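3-oxoacyl-(acyl-carrier protein) synthase II (Thermus thermophilus, PDB 1J3N) catalyses the chain-elongating condensation of fatty acid synthesis, joining an acyl group to malonyl-ACP with loss of carbon dioxide to give a 3-oxoacyl-ACP. Local coordinates at residues R2-T7 with L236-Y241; H266-H271 with F394-H399; V46-E51 with G226-E231. One frame throughout, in Å; residues are numbered along the deposited sequence.

Contact 1: residues R2-T7 with L236-Y241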
# COMPACT_ATOMS: atom_id res chain seq x y z
N ARG A 2 -22.62 5.39 7.54
CA ARG A 2 -22.32 6.40 8.55
C ARG A 2 -21.55 7.55 7.93
O ARG A 2 -20.78 7.37 6.99
CB ARG A 2 -21.48 5.81 9.68
CG ARG A 2 -22.18 4.80 10.57
CD ARG A 2 -21.32 4.48 11.79
NE ARG A 2 -20.09 3.77 11.45
CZ ARG A 2 -19.14 3.48 12.33
NH1 ARG A 2 -19.27 3.85 13.60
NH2 ARG A 2 -18.06 2.81 11.96
N ARG A 3 -21.76 8.74 8.47
CA ARG A 3 -21.02 9.89 7.98
C ARG A 3 -19.63 9.80 8.60
O ARG A 3 -19.45 9.20 9.66
CB ARG A 3 -21.72 11.19 8.38
CG ARG A 3 -23.06 11.42 7.69
CD ARG A 3 -23.36 12.90 7.53
NE ARG A 3 -23.63 13.57 8.79
CZ ARG A 3 -23.19 14.78 9.11
NH1 ARG A 3 -22.43 15.46 8.26
NH2 ARG A 3 -23.50 15.32 10.28
N VAL A 4 -18.65 10.36 7.92
CA VAL A 4 -17.28 10.35 8.40
C VAL A 4 -16.80 11.79 8.37
O VAL A 4 -16.86 12.45 7.33
CB VAL A 4 -16.38 9.47 7.50
CG1 VAL A 4 -14.94 9.56 7.97
CG2 VAL A 4 -16.87 8.02 7.54
N VAL A 5 -16.36 12.28 9.52
CA VAL A 5 -15.89 13.65 9.63
C VAL A 5 -14.44 13.75 10.10
O VAL A 5 -13.93 12.87 10.80
CB VAL A 5 -16.78 14.47 10.58
CG1 VAL A 5 -18.19 14.57 10.02
CG2 VAL A 5 -16.78 13.84 11.96
N VAL A 6 -13.80 14.84 9.71
CA VAL A 6 -12.41 15.14 10.06
C VAL A 6 -12.43 15.94 11.36
O VAL A 6 -13.01 17.02 11.42
CB VAL A 6 -11.75 16.00 8.94
CG1 VAL A 6 -10.31 16.34 9.30
CG2 VAL A 6 -11.82 15.26 7.61
N THR A 7 -11.78 15.42 12.40
CA THR A 7 -11.75 16.08 13.70
C THR A 7 -10.35 16.40 14.21
O THR A 7 -10.19 16.95 15.30
CB THR A 7 -12.45 15.22 14.76
OG1 THR A 7 -11.73 13.98 14.90
CG2 THR A 7 -13.89 14.92 14.34
N LEU A 236 -4.55 12.80 9.46
CA LEU A 236 -5.82 13.36 9.86
C LEU A 236 -6.58 12.36 10.71
O LEU A 236 -6.41 11.15 10.55
CB LEU A 236 -6.66 13.74 8.63
CG LEU A 236 -6.10 14.81 7.67
CD1 LEU A 236 -4.94 14.24 6.85
CD2 LEU A 236 -7.21 15.27 6.75
N VAL A 237 -7.39 12.86 11.62
CA VAL A 237 -8.21 12.00 12.46
C VAL A 237 -9.57 11.88 11.76
O VAL A 237 -10.29 12.87 11.65
CB VAL A 237 -8.43 12.61 13.87
CG1 VAL A 237 -9.40 11.74 14.67
CG2 VAL A 237 -7.11 12.72 14.61
N LEU A 238 -9.90 10.70 11.25
CA LEU A 238 -11.20 10.51 10.60
C LEU A 238 -12.05 9.85 11.68
O LEU A 238 -11.56 9.01 12.44
CB LEU A 238 -11.09 9.61 9.38
CG LEU A 238 -10.23 10.11 8.22
CD1 LEU A 238 -10.58 9.30 6.97
CD2 LEU A 238 -10.48 11.60 7.97
N GLU A 239 -13.32 10.23 11.75
CA GLU A 239 -14.18 9.73 12.81
C GLU A 239 -15.63 9.63 12.37
O GLU A 239 -16.13 10.46 11.61
CB GLU A 239 -14.08 10.72 13.98
CG GLU A 239 -14.27 10.17 15.38
CD GLU A 239 -14.12 11.27 16.43
OE1 GLU A 239 -13.30 12.19 16.23
OE2 GLU A 239 -14.82 11.22 17.46
N ALA A 240 -16.31 8.59 12.84
CA ALA A 240 -17.72 8.41 12.52
C ALA A 240 -18.41 9.63 13.14
O ALA A 240 -18.08 10.01 14.26
CB ALA A 240 -18.24 7.12 13.14
N TYR A 241 -19.33 10.23 12.40
CA TYR A 241 -20.05 11.42 12.88
C TYR A 241 -20.63 11.25 14.28
O TYR A 241 -20.54 12.15 15.12
CB TYR A 241 -21.18 11.78 11.93
CG TYR A 241 -22.08 12.87 12.46
CD1 TYR A 241 -21.65 14.20 12.48
CD2 TYR A 241 -23.35 12.58 12.96
CE1 TYR A 241 -22.47 15.21 12.99
CE2 TYR A 241 -24.17 13.58 13.48
CZ TYR A 241 -23.72 14.89 13.49
OH TYR A 241 -24.52 15.90 14.01

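Contact 2: residues H266-H271 with F394-H399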
# COMPACT_ATOMS: atom_id res chain seq x y z
N HIS A 266 1.00 5.46 -19.29
CA HIS A 266 2.45 5.39 -19.35
C HIS A 266 3.01 5.38 -17.93
O HIS A 266 2.36 5.88 -17.00
CB HIS A 266 2.95 6.62 -20.13
CG HIS A 266 4.43 6.65 -20.38
ND1 HIS A 266 5.30 7.37 -19.59
CD2 HIS A 266 5.19 6.06 -21.33
CE1 HIS A 266 6.53 7.24 -20.06
NE2 HIS A 266 6.49 6.45 -21.11
N ILE A 267 4.20 4.82 -17.76
CA ILE A 267 4.82 4.74 -16.44
C ILE A 267 4.97 6.06 -15.68
O ILE A 267 4.68 6.12 -14.48
CB ILE A 267 6.23 4.08 -16.51
CG1 ILE A 267 7.07 4.74 -17.61
CG2 ILE A 267 6.09 2.59 -16.76
CD1 ILE A 267 8.48 4.15 -17.75
N THR A 268 5.43 7.11 -16.35
CA THR A 268 5.63 8.39 -15.67
C THR A 268 4.87 9.58 -16.27
O THR A 268 4.67 10.59 -15.59
CB THR A 268 7.13 8.74 -15.62
OG1 THR A 268 7.61 9.01 -16.94
CG2 THR A 268 7.92 7.57 -15.03
N GLU A 269 4.46 9.46 -17.52
CA GLU A 269 3.72 10.52 -18.20
C GLU A 269 2.22 10.39 -17.99
O GLU A 269 1.64 9.35 -18.24
CB GLU A 269 4.01 10.50 -19.69
CG GLU A 269 5.35 11.11 -20.07
CD GLU A 269 5.33 12.62 -19.99
OE1 GLU A 269 4.58 13.25 -20.76
OE2 GLU A 269 6.06 13.17 -19.14
N PRO A 270 1.56 11.46 -17.54
CA PRO A 270 0.12 11.36 -17.34
C PRO A 270 -0.56 11.50 -18.70
O PRO A 270 0.05 12.02 -19.64
CB PRO A 270 -0.18 12.54 -16.43
CG PRO A 270 0.76 13.58 -16.99
CD PRO A 270 2.05 12.81 -17.20
N HIS A 271 -1.80 11.04 -18.79
CA HIS A 271 -2.55 11.16 -20.03
C HIS A 271 -2.58 12.66 -20.35
O HIS A 271 -3.08 13.45 -19.56
CB HIS A 271 -3.96 10.61 -19.83
CG HIS A 271 -4.68 10.32 -21.11
ND1 HIS A 271 -5.14 11.31 -21.95
CD2 HIS A 271 -4.99 9.14 -21.71
CE1 HIS A 271 -5.69 10.76 -23.01
NE2 HIS A 271 -5.61 9.45 -22.89
N PHE A 394 -2.95 13.02 -8.94
CA PHE A 394 -2.74 12.24 -10.17
C PHE A 394 -1.27 11.83 -10.27
O PHE A 394 -0.45 12.55 -10.82
CB PHE A 394 -3.14 13.09 -11.38
CG PHE A 394 -4.48 13.76 -11.22
CD1 PHE A 394 -5.60 13.02 -10.84
CD2 PHE A 394 -4.62 15.13 -11.42
CE1 PHE A 394 -6.84 13.63 -10.67
CE2 PHE A 394 -5.86 15.75 -11.25
CZ PHE A 394 -6.97 14.99 -10.87
N ALA A 395 -0.99 10.63 -9.77
CA ALA A 395 0.35 10.06 -9.65
C ALA A 395 1.06 9.36 -10.80
O ALA A 395 0.47 9.03 -11.83
CB ALA A 395 0.37 9.13 -8.45
N PHE A 396 2.36 9.12 -10.58
CA PHE A 396 3.22 8.40 -11.51
C PHE A 396 2.63 6.99 -11.51
O PHE A 396 2.26 6.47 -10.46
CB PHE A 396 4.65 8.32 -10.96
CG PHE A 396 5.50 9.53 -11.24
CD1 PHE A 396 5.04 10.81 -10.96
CD2 PHE A 396 6.78 9.37 -11.76
CE1 PHE A 396 5.86 11.92 -11.18
CE2 PHE A 396 7.60 10.48 -11.98
CZ PHE A 396 7.13 11.76 -11.69
N GLY A 397 2.54 6.38 -12.69
CA GLY A 397 1.97 5.04 -12.78
C GLY A 397 0.60 5.14 -13.39
O GLY A 397 0.18 4.27 -14.15
N GLY A 398 -0.10 6.23 -13.08
CA GLY A 398 -1.43 6.44 -13.62
C GLY A 398 -2.52 6.40 -12.57
O GLY A 398 -3.71 6.46 -12.90
N HIS A 399 -2.12 6.30 -11.30
CA HIS A 399 -3.06 6.24 -10.19
C HIS A 399 -3.68 7.62 -9.92
O HIS A 399 -2.96 8.58 -9.64
CB HIS A 399 -2.35 5.75 -8.93
CG HIS A 399 -1.43 4.60 -9.19
ND1 HIS A 399 -1.84 3.29 -9.13
CD2 HIS A 399 -0.13 4.58 -9.55
CE1 HIS A 399 -0.83 2.50 -9.46
NE2 HIS A 399 0.23 3.26 -9.71
O HOH W 1 -0.65 5.30 -16.60
O HOH W 2 2.26 7.84 -15.04

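Contact 3: residues V46-E51 with G226-E231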
# COMPACT_ATOMS: atom_id res chain seq x y z
N VAL A 46 19.92 19.61 -9.44
CA VAL A 46 18.81 20.16 -8.66
C VAL A 46 19.36 20.30 -7.26
O VAL A 46 19.74 19.31 -6.63
CB VAL A 46 17.60 19.19 -8.64
CG1 VAL A 46 16.49 19.76 -7.76
CG2 VAL A 46 17.08 18.98 -10.05
N ARG A 47 19.40 21.53 -6.76
CA ARG A 47 19.98 21.76 -5.44
C ARG A 47 19.07 22.52 -4.49
O ARG A 47 19.55 23.21 -3.58
CB ARG A 47 21.32 22.49 -5.62
CG ARG A 47 22.24 21.78 -6.61
CD ARG A 47 23.57 22.49 -6.79
NE ARG A 47 23.47 23.75 -7.53
CZ ARG A 47 23.45 23.84 -8.85
NH1 ARG A 47 23.52 22.75 -9.61
NH2 ARG A 47 23.36 25.04 -9.43
N ILE A 48 17.76 22.38 -4.70
CA ILE A 48 16.75 23.05 -3.88
C ILE A 48 15.66 22.05 -3.49
O ILE A 48 15.43 21.07 -4.19
CB ILE A 48 16.07 24.21 -4.65
CG1 ILE A 48 15.38 23.66 -5.90
CG2 ILE A 48 17.09 25.29 -4.99
CD1 ILE A 48 14.53 24.68 -6.66
N ALA A 49 15.00 22.31 -2.37
CA ALA A 49 13.94 21.43 -1.89
C ALA A 49 13.15 22.13 -0.79
O ALA A 49 13.58 23.16 -0.26
CB ALA A 49 14.53 20.12 -1.36
N ALA A 50 11.99 21.56 -0.45
CA ALA A 50 11.15 22.11 0.60
C ALA A 50 11.41 21.27 1.85
O ALA A 50 10.76 20.26 2.08
CB ALA A 50 9.67 22.02 0.20
N GLU A 51 12.39 21.71 2.64
CA GLU A 51 12.77 20.99 3.84
C GLU A 51 11.95 21.36 5.07
O GLU A 51 11.47 22.49 5.22
CB GLU A 51 14.26 21.21 4.14
CG GLU A 51 15.19 20.83 2.98
CD GLU A 51 16.65 21.10 3.30
OE1 GLU A 51 16.92 22.05 4.06
OE2 GLU A 51 17.52 20.37 2.77
N GLY A 226 8.97 21.70 -14.08
CA GLY A 226 9.18 20.53 -13.24
C GLY A 226 8.89 20.86 -11.79
O GLY A 226 8.88 22.03 -11.41
N PHE A 227 8.67 19.84 -10.96
CA PHE A 227 8.36 20.10 -9.57
C PHE A 227 9.56 20.18 -8.63
O PHE A 227 10.71 19.96 -9.03
CB PHE A 227 7.31 19.09 -9.05
CG PHE A 227 7.81 17.68 -8.89
CD1 PHE A 227 8.55 17.31 -7.78
CD2 PHE A 227 7.50 16.72 -9.84
CE1 PHE A 227 8.96 16.00 -7.60
CE2 PHE A 227 7.91 15.40 -9.67
CZ PHE A 227 8.64 15.04 -8.55
N VAL A 228 9.28 20.55 -7.39
CA VAL A 228 10.30 20.67 -6.36
C VAL A 228 9.95 19.61 -5.34
O VAL A 228 8.79 19.45 -4.97
CB VAL A 228 10.27 22.06 -5.68
CG1 VAL A 228 11.37 22.16 -4.62
CG2 VAL A 228 10.47 23.15 -6.73
N MET A 229 10.95 18.85 -4.89
CA MET A 229 10.66 17.80 -3.92
C MET A 229 10.54 18.40 -2.53
O MET A 229 11.38 19.20 -2.13
CB MET A 229 11.74 16.72 -3.91
CG MET A 229 11.31 15.48 -3.12
SD MET A 229 12.69 14.40 -2.68
CE MET A 229 12.82 13.39 -4.15
N GLY A 230 9.50 18.00 -1.82
CA GLY A 230 9.27 18.47 -0.47
C GLY A 230 9.25 17.26 0.43
O GLY A 230 9.33 16.13 -0.04
N GLU A 231 9.16 17.48 1.73
CA GLU A 231 9.13 16.38 2.67
C GLU A 231 8.12 16.76 3.73
O GLU A 231 7.70 17.92 3.83
CB GLU A 231 10.50 16.16 3.31
CG GLU A 231 10.85 17.18 4.38
CD GLU A 231 12.25 17.00 4.93
OE1 GLU A 231 12.73 15.84 4.97
OE2 GLU A 231 12.87 18.00 5.35
O HOH W 3 13.78 19.61 -5.93

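Contact 1: residues R2-T7 with L236-Y241
Val4 to Val6 pair with Leu238 to Ala240 as neighbouring antiparallel strands within the large mixed sheet, joining the start of strand 4-13 to the end of strand 232-240; the part from Val4 to Thr7 and Leu236 to Ala240 is buried. Val5 and Glu239 form the hydrogen-bonded pair, with Val5 N 2.8 Å from Glu239 O and the return bond from Glu239 N to Val5 O. Beyond it Thr7 N reaches Val237 O. On one face Val6 CG2 meets Leu238 CD2 at 3.9 Å and Val4 CG1 rests on Leu238 CB. On the other, Thr7 OG1, set between its own N and carbonyl carbon (chi1 63°), donates to Glu239 OE1 at 2.7 Å, nearly along the C-O axis. Glu239 OE2 turns instead to His243 and Arg247, which probably offsets the charge of this buried carboxylate. The pairing loses its regularity at Tyr241, whose N lies 2.9 Å from Arg3 O but 50° out of the carbonyl plane. Here the Arg3 guanidinium sits over the ring in a cation-pi contact, Arg3 CZ 4.0 Å from the Tyr241 centroid, the planes 41° apart; Arg3 NH1 also bridges to Glu254. Ala240 stands at the N-cap position of helix 241-246, its CB over one face of the Arg2 guanidinium, whose NH1 is salt-bridged to Asp181. Packed against helix 163-176 through Val4 and Leu238, this sheet belongs to the layered alpha-beta-alpha-beta-alpha thiolase fold.

Contact 2: residues H266-H271 with F394-H399
Phe396 leans on Thr268 from the tip of a type II beta turn, Ala395 to Gly398, in the Ala-Phe-Gly-Gly loop between strands 388-394 and 399-406 of the thiolase-like fold. Phe396 CB lies 4.2 Å from Ile267 O. The first torsion puts CG anti to the carbonyl carbon, beside the backbone N (chi1 -84°), and the ring then runs out past the threonine. Phe396 CD2 makes the closest approach, 3.9 Å from Thr268 CG2 and as near to Thr268 CB, while CE2 slides along to Thr268 CB; the methyl meets the ring obliquely. At the far end Phe396 CZ packs against Phe227 CE2, and the side chain also touches Cys161. In related condensing enzymes the phenylalanine of this loop gates the acyl pocket, and Phe396 is probably its counterpart. The second subunit closes in nearby: its Pro133 packs on Thr268, its His143 on Ile267, and Ser154 O of that subunit takes a hydrogen bond from His399 ND1. The turn is closed by Gly398 N to Ala395 O, 3.1 Å. Gly397, in a conformation that would jam a CB against the preceding carbonyl O, turns its N to the other loop, where the bond to Ile267 O is weak, bent to 119° at the hydrogen. A water accepts from the same Gly397 N at 2.8 Å and stands 2.8 Å from His266 O.

Contact 3: residues V46-E51 with G226-E231
Ala50 and Gly230 form the tight centre of this contact, a single backbone bridge with their CA atoms 4.2 Å apart. It is a lone beta bridge between strand 48-50 and the loop leading into strand 232-240, the two chains running in nearly the same direction (22° apart). Ala50 N points straight at Met229 O (3.0 Å, 169° at the hydrogen), whereas the return from Glu231 N to Ala50 O is long and weak. Ala50 CB lies 3.6 Å from Gly230 CA, and a CB on that glycine would crowd it. Toward Ile48 the chains part: a water accepts from Met229 N and donates to Ile48 O at 2.8 Å, filling in for a direct bond. At the other end Glu231 CG sits between the backbone N and the carbonyl carbon (chi1 76°), and the extended chain carries Glu231 OE2 to 3.4 Å from Glu51 CA, where it binds Arg38 and Val52 N. The Glu51 carboxylate is held by Thr37, Arg34 and the N of Arg38. An alanine in place of Glu231 would probably leave Arg38 without its countercharge and Val52 N without an acceptor. Around the bridge, Ala49 pairs with Arg34 on strand 33-35, Met229 packs on helix 194-202, and Ile48 and Val228 abut helix 213-216.

Overall arrangement
Along the chain, contact 3 closes within the span that contact 1 encloses, and contact 2 follows both. Contacts 1 and 3 lie on opposite sides of the chain's centre, about 32 Å between contact centres, yet strand 232-240 links them: 226-231 leads into it and 236-241 ends it. Contact 2, about 30 Å from contact 1 between centres, hangs from the same mixed sheet, its loops following strands 253-262 and 388-394. Contacts 2 and 3 are closer, about 20 Å between centres, and touch through two phenylalanines. Contact 1 thus ties sheet strands together, while contact 2 probably borders the acyl pocket through Phe396 and contact 3 packs against it.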